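Side-chain contacts in 1-phosphatidylinositol 4,5-bisphosphate phosphodiesterase (Drosophila melanogaster, PDB 6IRB), which belongs to the phospholipase C-beta family and is represented here by a long, almost wholly helical region that folds back on itself as a hairpin: residues A[125-128]-A[129-132]; A[182-185]-A[186-190]; A[64-67]-A[68-72]. The protein carries 2 engineered substitutions. All coordinates share one frame; numbering follows the deposited sequence.

Contact 1 (A[125-128]-A[129-132])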
loop_
_atom_site.group_PDB
_atom_site.type_symbol
_atom_site.label_atom_id
_atom_site.label_comp_id
_atom_site.label_asym_id
_atom_site.label_seq_id
_atom_site.Cartn_x
_atom_site.Cartn_y
_atom_site.Cartn_z
ATOM N N ASP A 125 -26.268 39.544 6.923
ATOM C CA ASP A 125 -25.573 40.777 7.270
ATOM C C ASP A 125 -25.891 41.883 6.270
ATOM O O ASP A 125 -26.165 43.021 6.668
ATOM C CB ASP A 125 -24.072 40.512 7.368
ATOM C CG ASP A 125 -23.657 40.038 8.758
ATOM O OD1 ASP A 125 -24.344 39.151 9.314
ATOM O OD2 ASP A 125 -22.650 40.545 9.293
ATOM N N ARG A 126 -25.885 41.567 4.968
ATOM C CA ARG A 126 -26.323 42.549 3.981
ATOM C C ARG A 126 -27.763 42.972 4.217
ATOM O O ARG A 126 -28.053 44.169 4.342
ATOM C CB ARG A 126 -26.176 42.023 2.559
ATOM C CG ARG A 126 -26.325 43.185 1.590
ATOM C CD ARG A 126 -26.836 42.788 0.222
ATOM N NE ARG A 126 -26.199 43.579 -0.828
ATOM C CZ ARG A 126 -26.863 44.379 -1.659
ATOM N NH1 ARG A 126 -28.183 44.505 -1.551
ATOM N NH2 ARG A 126 -26.212 45.069 -2.586
ATOM N N HIS A 127 -28.675 41.996 4.306
ATOM C CA HIS A 127 -30.103 42.294 4.387
ATOM C C HIS A 127 -30.396 43.351 5.442
ATOM O O HIS A 127 -31.284 44.189 5.254
ATOM C CB HIS A 127 -30.884 41.021 4.717
ATOM C CG HIS A 127 -31.195 40.170 3.529
ATOM N ND1 HIS A 127 -30.802 40.498 2.250
ATOM C CD2 HIS A 127 -31.858 38.992 3.429
ATOM C CE1 HIS A 127 -31.214 39.561 1.412
ATOM N NE2 HIS A 127 -31.856 38.635 2.102
ATOM N N ALA A 128 -29.637 43.344 6.541
ATOM C CA ALA A 128 -29.888 44.281 7.629
ATOM C C ALA A 128 -29.430 45.685 7.261
ATOM O O ALA A 128 -30.093 46.670 7.608
ATOM C CB ALA A 128 -29.186 43.808 8.904
ATOM N N ARG A 129 -28.300 45.786 6.555
ATOM C CA ARG A 129 -27.813 47.071 6.057
ATOM C C ARG A 129 -28.861 47.754 5.195
ATOM O O ARG A 129 -29.118 48.956 5.329
ATOM C CB ARG A 129 -26.549 46.842 5.238
ATOM C CG ARG A 129 -25.280 46.909 6.035
ATOM C CD ARG A 129 -24.145 46.247 5.255
ATOM N NE ARG A 129 -23.169 45.538 6.089
ATOM C CZ ARG A 129 -22.553 46.016 7.171
ATOM N NH1 ARG A 129 -22.780 47.247 7.616
ATOM N NH2 ARG A 129 -21.690 45.241 7.818
ATOM N N ASP A 130 -29.453 46.997 4.277
ATOM C CA ASP A 130 -30.509 47.516 3.420
ATOM C C ASP A 130 -31.591 48.210 4.234
ATOM O O ASP A 130 -32.016 49.324 3.905
ATOM C CB ASP A 130 -31.084 46.377 2.587
ATOM C CG ASP A 130 -30.077 45.840 1.592
ATOM O OD1 ASP A 130 -29.211 46.635 1.154
ATOM O OD2 ASP A 130 -30.142 44.631 1.265
ATOM N N ILE A 131 -32.047 47.558 5.305
ATOM C CA ILE A 131 -33.126 48.125 6.107
ATOM C C ILE A 131 -32.686 49.387 6.832
ATOM O O ILE A 131 -33.413 50.384 6.834
ATOM C CB ILE A 131 -33.651 47.071 7.094
ATOM C CG1 ILE A 131 -33.861 45.737 6.360
ATOM C CG2 ILE A 131 -34.883 47.580 7.811
ATOM C CD1 ILE A 131 -34.705 44.721 7.113
ATOM N N LYS A 132 -31.493 49.395 7.428
ATOM C CA LYS A 132 -30.996 50.643 7.998
ATOM C C LYS A 132 -30.947 51.708 6.915
ATOM O O LYS A 132 -31.492 52.804 7.081
ATOM C CB LYS A 132 -29.629 50.481 8.652
ATOM C CG LYS A 132 -29.283 51.745 9.429
ATOM C CD LYS A 132 -28.313 52.667 8.715
ATOM C CE LYS A 132 -28.416 54.071 9.301
ATOM N NZ LYS A 132 -27.637 55.074 8.532
#
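Residues 125-132 make two turns of continuous helix, in which the carbonyls of Arg126 and Ala128 accept from Asp130 N at 3.2 Å and Lys132 N at 3.1 Å, four residues on. The turns lie on helix 18-150, the longer arm of an antiparallel helical hairpin, and they illustrate how ion pairing and packing can meet at a single residue, here Asp130. The i to i+4 pair Arg126 and Asp130 supplies the ion pairing. Arg126 sends CG anti to its backbone nitrogen (chi1 -167°), and its chain reaches outward and bends at chi3, bringing NH1 beside the Asp130 carboxylate. There NH1 meets Asp130 OD2 at 3.4 Å in a salt bridge whose hydrogen bond is weak. The guanidinium and carboxylate planes stand 68° apart, far from the coplanar two-pronged grip available to such groups, and Asp130 OD1 lies slightly farther from Arg126 NH1, at 3.6 Å. Arg129 takes another direction, its aliphatic chain running past the carbonyl of Asp125, while its NH2 stays 5.0 Å from Asp125 OD2, too far for a direct contact. On the packing side, His127, Asp130 and Ile131 all touch helix 157-210. The backbone bond from Ile131 N to His127 O is weak, at 3.5 Å, and the same oxygen also accepts from Gln186 NE2 of the returning arm. Ile131 lies beside this oxygen, its CG1 at 3.2 Å from His127 O.

Contact 2 (A[182-185]-A[186-190]); sequences IGVK and QGRAM
Gln186 starts with CG anti to its carbonyl carbon (chi1 -70°) and runs on extended, while Ile182, one turn earlier, swings CG1 anti to its backbone nitrogen (chi1 -154°); the two side chains therefore lie alongside each other and point the same way. The amide end of the glutamine rests against the isoleucine branch, with Gln186 NE2 at 3.5 Å from Ile182 CG1 and 3.8 Å from Ile182 CD1. This is plain van der Waals contact: the polar need of NE2 is met on the facing helix, by the carbonyl of His127. A second i to i+4 pair repeats the scheme on an exposed face. The chain of Arg188 bends at chi2 (105°), laying CD against Val184 CG1 at 3.6 Å, and the methyl also approaches Arg188 NE at 3.9 Å. Beneath the side chains the helical ladder is unbroken, with Gln186 N bonded to Ile182 O and Gly187 N to Gly183 O, each at 3.2 Å. Gln186, Ala189 and the selenomethionine Met190 turn to helix 18-150, while Val184, Lys185 and Arg188 are exposed, as befits the short arm of an antiparallel helical hairpin.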
loop_
_atom_site.group_PDB
_atom_site.type_symbol
_atom_site.label_atom_id
_atom_site.label_comp_id
_atom_site.label_asym_id
_atom_site.label_seq_id
_atom_site.Cartn_x
_atom_site.Cartn_y
_atom_site.Cartn_z
ATOM N N ILE A 182 -39.352 45.438 0.798
ATOM C CA ILE A 182 -38.038 44.948 1.214
ATOM C C ILE A 182 -38.179 43.709 2.076
ATOM O O ILE A 182 -37.322 42.817 2.043
ATOM C CB ILE A 182 -37.223 46.033 1.938
ATOM C CG1 ILE A 182 -35.736 45.732 1.775
ATOM C CG2 ILE A 182 -37.543 46.095 3.433
ATOM C CD1 ILE A 182 -34.845 46.967 1.701
ATOM N N GLY A 183 -39.215 43.662 2.913
ATOM C CA GLY A 183 -39.496 42.431 3.629
ATOM C C GLY A 183 -39.557 41.246 2.689
ATOM O O GLY A 183 -39.018 40.176 2.975
ATOM N N VAL A 184 -40.125 41.460 1.507
ATOM C CA VAL A 184 -40.468 40.354 0.627
ATOM C C VAL A 184 -39.269 39.932 -0.197
ATOM O O VAL A 184 -38.924 38.745 -0.239
ATOM C CB VAL A 184 -41.658 40.749 -0.265
ATOM C CG1 VAL A 184 -41.746 39.821 -1.449
ATOM C CG2 VAL A 184 -42.951 40.748 0.531
ATOM N N LYS A 185 -38.631 40.880 -0.886
ATOM C CA LYS A 185 -37.446 40.534 -1.662
ATOM C C LYS A 185 -36.406 39.830 -0.791
ATOM O O LYS A 185 -35.873 38.775 -1.165
ATOM C CB LYS A 185 -36.854 41.788 -2.296
ATOM C CG LYS A 185 -35.463 41.584 -2.848
ATOM C CD LYS A 185 -34.985 42.832 -3.568
ATOM C CE LYS A 185 -33.511 42.747 -3.970
ATOM N NZ LYS A 185 -32.613 42.686 -2.777
ATOM N N GLN A 186 -36.137 40.391 0.396
ATOM C CA GLN A 186 -35.213 39.761 1.336
ATOM C C GLN A 186 -35.630 38.338 1.660
ATOM O O GLN A 186 -34.789 37.431 1.714
ATOM C CB GLN A 186 -35.073 40.625 2.585
ATOM C CG GLN A 186 -34.299 41.902 2.245
ATOM C CD GLN A 186 -33.848 42.704 3.446
ATOM O OE1 GLN A 186 -34.033 42.301 4.597
ATOM N NE2 GLN A 186 -33.210 43.841 3.179
ATOM N N GLY A 187 -36.925 38.107 1.832
ATOM C CA GLY A 187 -37.359 36.750 2.095
ATOM C C GLY A 187 -37.154 35.889 0.866
ATOM O O GLY A 187 -36.693 34.751 0.963
ATOM N N ARG A 188 -37.456 36.441 -0.313
ATOM C CA ARG A 188 -37.240 35.716 -1.558
ATOM C C ARG A 188 -35.759 35.435 -1.753
ATOM O O ARG A 188 -35.362 34.315 -2.101
ATOM C CB ARG A 188 -37.788 36.533 -2.722
ATOM C CG ARG A 188 -39.078 35.988 -3.255
ATOM C CD ARG A 188 -40.228 36.853 -2.798
ATOM N NE ARG A 188 -41.513 36.265 -3.146
ATOM C CZ ARG A 188 -42.218 36.599 -4.219
ATOM N NH1 ARG A 188 -41.758 37.532 -5.046
ATOM N NH2 ARG A 188 -43.383 36.007 -4.458
ATOM N N ALA A 189 -34.925 36.446 -1.513
ATOM C CA ALA A 189 -33.492 36.266 -1.675
ATOM C C ALA A 189 -32.982 35.168 -0.760
ATOM O O ALA A 189 -32.193 34.309 -1.182
ATOM C CB ALA A 189 -32.767 37.579 -1.388
HETATM N N MSE A 190 -33.430 35.173 0.490
HETATM C CA MSE A 190 -32.993 34.167 1.422
HETATM C C MSE A 190 -33.414 32.764 0.990
HETATM O O MSE A 190 -32.601 31.845 0.975
HETATM C CB MSE A 190 -33.508 34.463 2.811
HETATM C CG MSE A 190 -32.849 33.566 3.812
HETATM SE SE MSE A 190 -30.908 33.596 3.483
HETATM C CE MSE A 190 -30.391 35.329 4.259
#

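Contact 3 (A[64-67]-A[68-72]); sequences DIRN and DANIK
Asp64 opens the segment by offering its carbonyl oxygen to Asp68 N, a weak bond of 3.3 Å. Ile65 follows with a firmer one, its oxygen accepting from Ala69 N at 3.0 Å, and Asp68 CB packs beside that same oxygen. At Arg66 the backbone and side chain do separate work. Its carbonyl receives Asn70 N at 3.0 Å, and Asn70 OD1, an acceptor like the carbonyl, sits near it at 3.4 Å without a bond. The guanidinium grips the next residue side-on: Arg66 NE and NH2 both donate to Asn67 OD1, each at 2.6 Å. The oxygen lies only 9° out of the guanidinium plane, and NH2 meets it on a lone pair, which would tend to keep the guanidinium turned edge-on to OD1. A weak, long ion pair with Asp63 adds an acidic neighbour. Asn67 closes the walk; its carbonyl takes weak bonds from Asn70 N and Ile71 N, and Ile71 CG2 leans on Asn67 O at 3.5 Å. The one side-chain hydrogen-bonded grip described here joins adjacent residues, so in this exposed part of helix 18-150 the chemistry implies that the turns are held mainly by backbone bonds.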
loop_
_atom_site.group_PDB
_atom_site.type_symbol
_atom_site.label_atom_id
_atom_site.label_comp_id
_atom_site.label_asym_id
_atom_site.label_seq_id
_atom_site.Cartn_x
_atom_site.Cartn_y
_atom_site.Cartn_z
ATOM N N ASP A 64 26.127 -33.843 2.207
ATOM C CA ASP A 64 26.178 -32.848 1.147
ATOM C C ASP A 64 24.802 -32.555 0.555
ATOM O O ASP A 64 24.384 -31.393 0.480
ATOM C CB ASP A 64 27.126 -33.341 0.058
ATOM C CG ASP A 64 26.956 -32.591 -1.234
ATOM O OD1 ASP A 64 26.257 -33.115 -2.127
ATOM O OD2 ASP A 64 27.500 -31.479 -1.356
ATOM N N ILE A 65 24.073 -33.592 0.144
ATOM C CA ILE A 65 22.728 -33.362 -0.374
ATOM C C ILE A 65 21.799 -32.857 0.726
ATOM O O ILE A 65 20.907 -32.037 0.466
ATOM C CB ILE A 65 22.207 -34.633 -1.067
ATOM C CG1 ILE A 65 22.713 -34.664 -2.515
ATOM C CG2 ILE A 65 20.693 -34.694 -1.036
ATOM C CD1 ILE A 65 22.071 -35.721 -3.385
ATOM N N ARG A 66 22.010 -33.306 1.967
ATOM C CA ARG A 66 21.245 -32.780 3.096
ATOM C C ARG A 66 21.412 -31.274 3.224
ATOM O O ARG A 66 20.451 -30.556 3.525
ATOM C CB ARG A 66 21.672 -33.468 4.390
ATOM C CG ARG A 66 21.483 -32.600 5.622
ATOM C CD ARG A 66 22.537 -32.899 6.675
ATOM N NE ARG A 66 23.728 -32.067 6.521
ATOM C CZ ARG A 66 24.720 -32.006 7.406
ATOM N NH1 ARG A 66 24.667 -32.722 8.524
ATOM N NH2 ARG A 66 25.770 -31.225 7.176
ATOM N N ASN A 67 22.632 -30.779 3.036
ATOM C CA ASN A 67 22.861 -29.343 3.121
ATOM C C ASN A 67 22.039 -28.587 2.084
ATOM O O ASN A 67 21.458 -27.539 2.392
ATOM C CB ASN A 67 24.349 -29.060 2.972
ATOM C CG ASN A 67 25.120 -29.459 4.206
ATOM O OD1 ASN A 67 24.586 -30.137 5.084
ATOM N ND2 ASN A 67 26.378 -29.037 4.288
ATOM N N ASP A 68 22.006 -29.078 0.841
ATOM C CA ASP A 68 21.091 -28.516 -0.151
ATOM C C ASP A 68 19.653 -28.529 0.346
ATOM O O ASP A 68 18.899 -27.575 0.123
ATOM C CB ASP A 68 21.195 -29.274 -1.475
ATOM C CG ASP A 68 20.962 -28.376 -2.678
ATOM O OD1 ASP A 68 20.047 -28.680 -3.475
ATOM O OD2 ASP A 68 21.667 -27.352 -2.815
ATOM N N ALA A 69 19.244 -29.622 0.994
ATOM C CA ALA A 69 17.885 -29.701 1.522
ATOM C C ALA A 69 17.614 -28.592 2.530
ATOM O O ALA A 69 16.487 -28.095 2.621
ATOM C CB ALA A 69 17.638 -31.071 2.153
ATOM N N ASN A 70 18.630 -28.189 3.288
ATOM C CA ASN A 70 18.444 -27.133 4.266
ATOM C C ASN A 70 18.448 -25.735 3.662
ATOM O O ASN A 70 18.014 -24.794 4.335
ATOM C CB ASN A 70 19.548 -27.234 5.320
ATOM C CG ASN A 70 19.319 -28.372 6.288
ATOM O OD1 ASN A 70 18.514 -29.265 6.032
ATOM N ND2 ASN A 70 20.050 -28.364 7.392
ATOM N N ILE A 71 18.899 -25.557 2.420
ATOM C CA ILE A 71 18.746 -24.241 1.812
ATOM C C ILE A 71 17.334 -24.084 1.271
ATOM O O ILE A 71 16.656 -23.094 1.568
ATOM C CB ILE A 71 19.827 -23.953 0.749
ATOM C CG1 ILE A 71 19.645 -24.751 -0.539
ATOM C CG2 ILE A 71 21.198 -24.213 1.333
ATOM C CD1 ILE A 71 19.049 -23.929 -1.668
ATOM N N LYS A 72 16.878 -25.038 0.448
ATOM C CA LYS A 72 15.493 -24.997 -0.002
ATOM C C LYS A 72 14.556 -24.884 1.197
ATOM O O LYS A 72 13.628 -24.073 1.189
ATOM C CB LYS A 72 15.146 -26.204 -0.889
ATOM C CG LYS A 72 14.933 -27.560 -0.214
ATOM C CD LYS A 72 14.293 -28.559 -1.203
ATOM C CE LYS A 72 13.394 -29.594 -0.505
ATOM N NZ LYS A 72 12.513 -30.364 -1.444
#

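All three contacts are surface turns of helix, but they differ in what lies beside them. Contacts 1 and 2 sit 11 Å apart between centres, on the two facing arms of the hairpin, and each contributes one buried residue, His127 and Gln186, to the interface. Contact 3 shares helix 18-150 with contact 1 yet lies beyond the chain's centre, its nearest atoms about 74 Å away, and has no buried residue. The chemistry follows this placement: a salt bridge flanks the packed face in 125-132, aliphatic side chains run alongside a glutamine and an arginine in 182-190, and 64-72 relies on the backbone and one arginine-asparagine grip.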